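Local coordinates for protein insulinase family protease (Yersinia pestis, PDB 3GO9) that is a predicted protease of the insulinase (M16) family and binds zinc at a divergent form of the family's metal-binding helix, at residues Ala71-Arg76 with Glu197-Phe202; Val56-Leu61 with Gln204-Pro209. One frame throughout, in Å; residues are numbered along the deposited sequence.

Contact 1. Residues Ala71-Arg76 with Glu197-Phe202; sequences AHLLPR and EKLKQF. With ZN (zinc ion), chain C.
Leu73 and Leu74, which meet Leu199 and Phe202 across this contact, belong to the His72-Leu-Leu-Pro-Arg76 run, which appears to occupy the place of the HXXEH zinc motif of M16 peptidases. Helices 70-80 and 196-206 cross nearly perpendicularly, at -92°, with their local axes 10.8 Å apart, so the contact is made mainly by side chains. Leu199 touches both leucines. Its CG lies anti to the backbone N (chi1 180°), and its two methyls divide between them: CD1 meets Leu74 CD2 at 3.6 Å, the two side chains running alongside one another in opposite senses, while CD2 meets Leu73 CD2 at 3.9 Å, these side chains set roughly perpendicular. The second methyl of Leu74, CD1, abuts the edge of the Phe202 ring near its plane, 4.0 Å from CE2. Ala71 N, hydrogen-bonded to Glu63 OE2, lies 3.9 Å from Phe202 CE2, and Phe202 CZ is 4.3 Å from Ala71 CB. All five touching residues are buried, and the side-chain contacts are apolar. His72 takes no part in the helix packing and binds the zinc ion through NE2 at 2.0 Å, with Asp158 OD2, Ile160 O and a water also bound. Thr109 bonds to His72 ND1, and Arg76 forms a salt bridge with the ligand Asp158, a second-shell link. The helix is kinked at Pro75 and Arg76, whose N atoms make no bond to the preceding turn; Pro75 has no N-H to give. Helix 70-80 thus has helix 196-206 against its leucines, and strands 107-109 and 160-162 against Pro75.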
loop_
_atom_site.group_PDB
_atom_site.type_symbol
_atom_site.label_atom_id
_atom_site.label_comp_id
_atom_site.label_asym_id
_atom_site.label_seq_id
_atom_site.Cartn_x
_atom_site.Cartn_y
_atom_site.Cartn_z
ATOM N N ALA A 71 16.509 -13.035 0.946
ATOM C CA ALA A 71 16.109 -11.735 0.364
ATOM C C ALA A 71 16.124 -10.651 1.428
ATOM O O ALA A 71 16.368 -9.458 1.148
ATOM C CB ALA A 71 14.711 -11.841 -0.221
ATOM N N HIS A 72 15.795 -11.022 2.653
ATOM C CA HIS A 72 15.805 -10.024 3.762
ATOM C C HIS A 72 17.229 -9.669 4.204
ATOM O O HIS A 72 17.451 -8.564 4.750
ATOM C CB HIS A 72 14.961 -10.559 4.909
ATOM C CG HIS A 72 14.675 -9.557 5.977
ATOM N ND1 HIS A 72 13.717 -8.578 5.813
ATOM C CD2 HIS A 72 15.122 -9.454 7.245
ATOM C CE1 HIS A 72 13.632 -7.877 6.934
ATOM N NE2 HIS A 72 14.502 -8.366 7.791
ATOM N N LEU A 73 18.166 -10.580 4.043
ATOM C CA LEU A 73 19.567 -10.370 4.451
ATOM C C LEU A 73 20.330 -9.452 3.499
ATOM O O LEU A 73 21.122 -8.604 3.911
ATOM C CB LEU A 73 20.330 -11.693 4.609
ATOM C CG LEU A 73 21.799 -11.631 5.003
ATOM C CD1 LEU A 73 21.992 -10.863 6.254
ATOM C CD2 LEU A 73 22.388 -13.023 5.130
ATOM N N LEU A 74 20.075 -9.606 2.193
ATOM C CA LEU A 74 20.846 -8.877 1.179
ATOM C C LEU A 74 20.898 -7.383 1.470
ATOM O O LEU A 74 21.967 -6.815 1.432
ATOM C CB LEU A 74 20.334 -9.167 -0.241
ATOM C CG LEU A 74 20.456 -10.584 -0.802
ATOM C CD1 LEU A 74 19.720 -10.726 -2.162
ATOM C CD2 LEU A 74 21.937 -10.965 -0.895
ATOM N N PRO A 75 19.755 -6.723 1.742
ATOM C CA PRO A 75 19.891 -5.297 1.945
ATOM C C PRO A 75 20.678 -4.909 3.175
ATOM O O PRO A 75 21.273 -3.808 3.186
ATOM C CB PRO A 75 18.434 -4.805 2.048
ATOM C CG PRO A 75 17.622 -5.977 2.110
ATOM C CD PRO A 75 18.343 -7.141 1.690
ATOM N N ARG A 76 20.719 -5.773 4.200
ATOM C CA ARG A 76 21.526 -5.447 5.362
ATOM C C ARG A 76 23.032 -5.406 4.978
ATOM O O ARG A 76 23.826 -4.613 5.503
ATOM C CB ARG A 76 21.283 -6.473 6.466
ATOM C CG ARG A 76 21.770 -5.927 7.813
ATOM C CD ARG A 76 21.597 -6.952 8.907
ATOM N NE ARG A 76 20.212 -7.284 9.236
ATOM C CZ ARG A 76 19.891 -7.944 10.346
ATOM N NH1 ARG A 76 20.847 -8.331 11.188
ATOM N NH2 ARG A 76 18.622 -8.261 10.616
ATOM N N GLU A 197 28.414 -18.669 -0.687
ATOM C CA GLU A 197 28.405 -18.878 -2.133
ATOM C C GLU A 197 26.965 -18.989 -2.668
ATOM O O GLU A 197 26.645 -18.411 -3.716
ATOM C CB GLU A 197 29.253 -20.092 -2.504
ATOM C CG GLU A 197 30.759 -19.886 -2.153
ATOM C CD GLU A 197 31.397 -18.773 -2.950
ATOM O OE1 GLU A 197 31.020 -18.586 -4.134
ATOM O OE2 GLU A 197 32.286 -18.085 -2.396
ATOM N N LYS A 198 26.110 -19.659 -1.933
ATOM C CA LYS A 198 24.721 -19.840 -2.335
ATOM C C LYS A 198 23.987 -18.500 -2.242
ATOM O O LYS A 198 23.111 -18.193 -3.054
ATOM C CB LYS A 198 23.991 -20.856 -1.494
ATOM C CG LYS A 198 22.644 -21.229 -2.092
ATOM C CD LYS A 198 22.058 -22.490 -1.502
ATOM C CE LYS A 198 22.500 -23.732 -2.312
ATOM N NZ LYS A 198 21.610 -24.889 -2.020
ATOM N N LEU A 199 24.331 -17.729 -1.232
ATOM C CA LEU A 199 23.750 -16.383 -1.114
ATOM C C LEU A 199 24.103 -15.517 -2.329
ATOM O O LEU A 199 23.257 -14.775 -2.827
ATOM C CB LEU A 199 24.179 -15.776 0.208
ATOM C CG LEU A 199 23.686 -14.366 0.521
ATOM C CD1 LEU A 199 22.161 -14.229 0.573
ATOM C CD2 LEU A 199 24.282 -13.852 1.797
ATOM N N LYS A 200 25.361 -15.566 -2.773
ATOM C CA LYS A 200 25.787 -14.748 -3.909
ATOM C C LYS A 200 25.050 -15.231 -5.170
ATOM O O LYS A 200 24.651 -14.449 -5.989
ATOM C CB LYS A 200 27.289 -14.908 -4.145
ATOM C CG LYS A 200 28.186 -14.379 -3.079
ATOM C CD LYS A 200 29.688 -14.618 -3.521
ATOM C CE LYS A 200 30.647 -14.759 -2.339
ATOM N NZ LYS A 200 32.021 -14.328 -2.650
ATOM N N GLN A 201 24.885 -16.531 -5.303
ATOM C CA GLN A 201 24.203 -17.091 -6.456
ATOM C C GLN A 201 22.746 -16.643 -6.487
ATOM O O GLN A 201 22.215 -16.251 -7.544
ATOM C CB GLN A 201 24.297 -18.611 -6.419
ATOM C CG GLN A 201 25.708 -19.056 -6.702
ATOM C CD GLN A 201 25.843 -20.572 -6.758
ATOM O OE1 GLN A 201 25.388 -21.298 -5.857
ATOM N NE2 GLN A 201 26.483 -21.056 -7.822
ATOM N N PHE A 202 22.118 -16.613 -5.316
ATOM C CA PHE A 202 20.733 -16.127 -5.192
ATOM C C PHE A 202 20.641 -14.684 -5.625
ATOM O O PHE A 202 19.769 -14.297 -6.377
ATOM C CB PHE A 202 20.236 -16.301 -3.750
ATOM C CG PHE A 202 18.877 -15.758 -3.487
ATOM C CD1 PHE A 202 17.724 -16.535 -3.634
ATOM C CD2 PHE A 202 18.716 -14.503 -2.988
ATOM C CE1 PHE A 202 16.483 -16.017 -3.363
ATOM C CE2 PHE A 202 17.479 -13.982 -2.739
ATOM C CZ PHE A 202 16.354 -14.740 -2.898
HETATM ZN ZN ZN C . 14.123 -7.440 9.547
HETATM O O HOH W 1 14.812 -8.803 10.138
HETATM O O HOH W 2 12.263 -7.442 9.901
#

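Contact 2. Residues Val56-Leu61 with Gln204-Pro209; sequences VNTGSL and QQWYTP
Val56 and Tyr207 meet face-on: CG1 of the valine stands 3.9 Å from the centroid of the tyrosine ring and only 5° off its normal, a CH-pi contact over the centre of the ring. The other methyl, CG2, touches Tyr207 CE2 at 4.0 Å. Beside this pair, Thr58 uses both its branches on Trp206. OG1, anti to the carbonyl carbon (chi1 -62°), makes a weak hydrogen bond of 2.9 Å to Trp206 O, and CG2 packs 3.6 Å from Trp206 CB. The indole extends outward from the loop and meets the ring of Phe202, their planes at about 50°. Farther out, the hydroxyl of Tyr207 is hydrogen-bonded to that of Tyr116, and Met212 of strand 212-218 touches both Val56 and Tyr207. Arg240 NH2 bonds to Trp206 O and to Asn57 O, tying the end of helix 196-206 to the turn after strand 50-56. Asn57 and Tyr207, the first residue to leave helical geometry, each centre an inverse gamma turn. Trp206 O accepts from Arg240, and weakly from Thr58 OG1 and Thr208 N. A guanidinium at a helix C-terminus would be expected to offset the partial negative charge there and to polarise this carbonyl.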
loop_
_atom_site.group_PDB
_atom_site.type_symbol
_atom_site.label_atom_id
_atom_site.label_comp_id
_atom_site.label_asym_id
_atom_site.label_seq_id
_atom_site.Cartn_x
_atom_site.Cartn_y
_atom_site.Cartn_z
ATOM N N VAL A 56 12.908 -3.794 -6.389
ATOM C CA VAL A 56 13.450 -5.021 -7.025
ATOM C C VAL A 56 12.359 -6.073 -6.803
ATOM O O VAL A 56 11.945 -6.301 -5.661
ATOM C CB VAL A 56 14.780 -5.483 -6.370
ATOM C CG1 VAL A 56 15.328 -6.744 -7.080
ATOM C CG2 VAL A 56 15.871 -4.338 -6.372
ATOM N N ASN A 57 11.903 -6.718 -7.875
ATOM C CA ASN A 57 10.832 -7.708 -7.775
ATOM C C ASN A 57 11.368 -9.061 -7.296
ATOM O O ASN A 57 11.273 -10.081 -8.022
ATOM C CB ASN A 57 10.142 -7.860 -9.125
ATOM C CG ASN A 57 9.458 -6.622 -9.576
ATOM O OD1 ASN A 57 8.872 -5.861 -8.755
ATOM N ND2 ASN A 57 9.465 -6.423 -10.877
ATOM N N THR A 58 11.980 -9.055 -6.117
ATOM C CA THR A 58 12.544 -10.226 -5.468
ATOM C C THR A 58 12.180 -10.140 -4.001
ATOM O O THR A 58 12.487 -9.157 -3.333
ATOM C CB THR A 58 14.074 -10.169 -5.572
ATOM O OG1 THR A 58 14.405 -10.208 -6.959
ATOM C CG2 THR A 58 14.789 -11.318 -4.850
ATOM N N GLY A 59 11.517 -11.166 -3.521
ATOM C CA GLY A 59 11.165 -11.280 -2.087
ATOM C C GLY A 59 11.286 -12.715 -1.658
ATOM O O GLY A 59 11.938 -13.539 -2.341
ATOM N N SER A 60 10.599 -13.057 -0.582
ATOM C CA SER A 60 10.702 -14.391 0.008
ATOM C C SER A 60 10.098 -15.468 -0.839
ATOM O O SER A 60 10.469 -16.643 -0.685
ATOM C CB SER A 60 10.068 -14.396 1.370
ATOM O OG SER A 60 8.744 -13.919 1.351
ATOM N N LEU A 61 9.161 -15.122 -1.728
ATOM C CA LEU A 61 8.634 -16.123 -2.636
ATOM C C LEU A 61 9.710 -16.641 -3.613
ATOM O O LEU A 61 9.525 -17.746 -4.165
ATOM C CB LEU A 61 7.413 -15.617 -3.395
ATOM C CG LEU A 61 6.166 -15.314 -2.649
ATOM C CD1 LEU A 61 5.156 -14.527 -3.467
ATOM C CD2 LEU A 61 5.532 -16.642 -2.091
ATOM N N GLN A 204 22.605 -13.023 -7.587
ATOM C CA GLN A 204 22.838 -12.862 -9.049
ATOM C C GLN A 204 21.662 -13.353 -9.875
ATOM O O GLN A 204 21.359 -12.766 -10.904
ATOM C CB GLN A 204 24.139 -13.537 -9.472
ATOM C CG GLN A 204 25.303 -12.726 -8.982
ATOM C CD GLN A 204 26.636 -13.405 -9.140
ATOM O OE1 GLN A 204 26.733 -14.623 -9.237
ATOM N NE2 GLN A 204 27.693 -12.594 -9.119
ATOM N N GLN A 205 21.005 -14.411 -9.413
ATOM C CA GLN A 205 19.828 -14.965 -10.067
ATOM C C GLN A 205 18.663 -13.989 -10.068
ATOM O O GLN A 205 17.923 -13.855 -11.080
ATOM C CB GLN A 205 19.376 -16.296 -9.417
ATOM C CG GLN A 205 18.134 -16.871 -10.071
ATOM C CD GLN A 205 17.772 -18.266 -9.550
ATOM O OE1 GLN A 205 18.522 -18.884 -8.794
ATOM N NE2 GLN A 205 16.613 -18.750 -9.939
ATOM N N TRP A 206 18.450 -13.319 -8.927
ATOM C CA TRP A 206 17.223 -12.593 -8.734
ATOM C C TRP A 206 17.385 -11.072 -8.811
ATOM O O TRP A 206 16.402 -10.385 -9.076
ATOM C CB TRP A 206 16.569 -13.009 -7.420
ATOM C CG TRP A 206 16.157 -14.410 -7.414
ATOM C CD1 TRP A 206 16.780 -15.417 -6.762
ATOM C CD2 TRP A 206 15.051 -15.010 -8.111
ATOM N NE1 TRP A 206 16.140 -16.622 -6.999
ATOM C CE2 TRP A 206 15.063 -16.392 -7.801
ATOM C CE3 TRP A 206 14.042 -14.522 -8.940
ATOM C CZ2 TRP A 206 14.108 -17.274 -8.282
ATOM C CZ3 TRP A 206 13.072 -15.413 -9.424
ATOM C CH2 TRP A 206 13.116 -16.781 -9.086
ATOM N N TYR A 207 18.586 -10.535 -8.689
ATOM C CA TYR A 207 18.773 -9.074 -8.869
ATOM C C TYR A 207 19.204 -8.835 -10.311
ATOM O O TYR A 207 20.401 -8.756 -10.606
ATOM C CB TYR A 207 19.774 -8.504 -7.877
ATOM C CG TYR A 207 19.194 -8.080 -6.533
ATOM C CD1 TYR A 207 18.462 -8.959 -5.732
ATOM C CD2 TYR A 207 19.437 -6.799 -6.009
ATOM C CE1 TYR A 207 17.955 -8.569 -4.517
ATOM C CE2 TYR A 207 18.945 -6.386 -4.785
ATOM C CZ TYR A 207 18.184 -7.279 -4.024
ATOM O OH TYR A 207 17.700 -6.859 -2.780
ATOM N N THR A 208 18.195 -8.797 -11.186
ATOM C CA THR A 208 18.366 -8.561 -12.619
ATOM C C THR A 208 17.644 -7.249 -12.999
ATOM O O THR A 208 16.612 -6.903 -12.378
ATOM C CB THR A 208 17.856 -9.754 -13.462
ATOM O OG1 THR A 208 16.482 -9.996 -13.177
ATOM C CG2 THR A 208 18.642 -11.064 -13.065
ATOM N N PRO A 209 18.155 -6.502 -14.004
ATOM C CA PRO A 209 17.645 -5.141 -14.273
ATOM C C PRO A 209 16.219 -5.140 -14.745
ATOM O O PRO A 209 15.482 -4.167 -14.537
ATOM C CB PRO A 209 18.605 -4.568 -15.314
ATOM C CG PRO A 209 19.412 -5.769 -15.821
ATOM C CD PRO A 209 19.440 -6.735 -14.654
#

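Overall arrangement
Contacts 1 and 2 lie side by side, their centres about 10 Å apart, and share helix 196-206: contact 1 uses its N-terminal part, contact 2 its C-terminal end and the turn that follows. They touch through packing contacts. Leu74 CD1 packs 3.6 Å from Tyr207 CE1, Ala71 CB lies 3.8 Å from Gly59 C, and Phe202 CZ reaches Thr58 CG2 at 4.2 Å. The metal belongs to contact 1, where His72 binds it from helix 70-80; the side chain of Tyr207 is about 13 Å from a bound zinc ion, so contact 2 packs against the metal-binding helix without reaching the site.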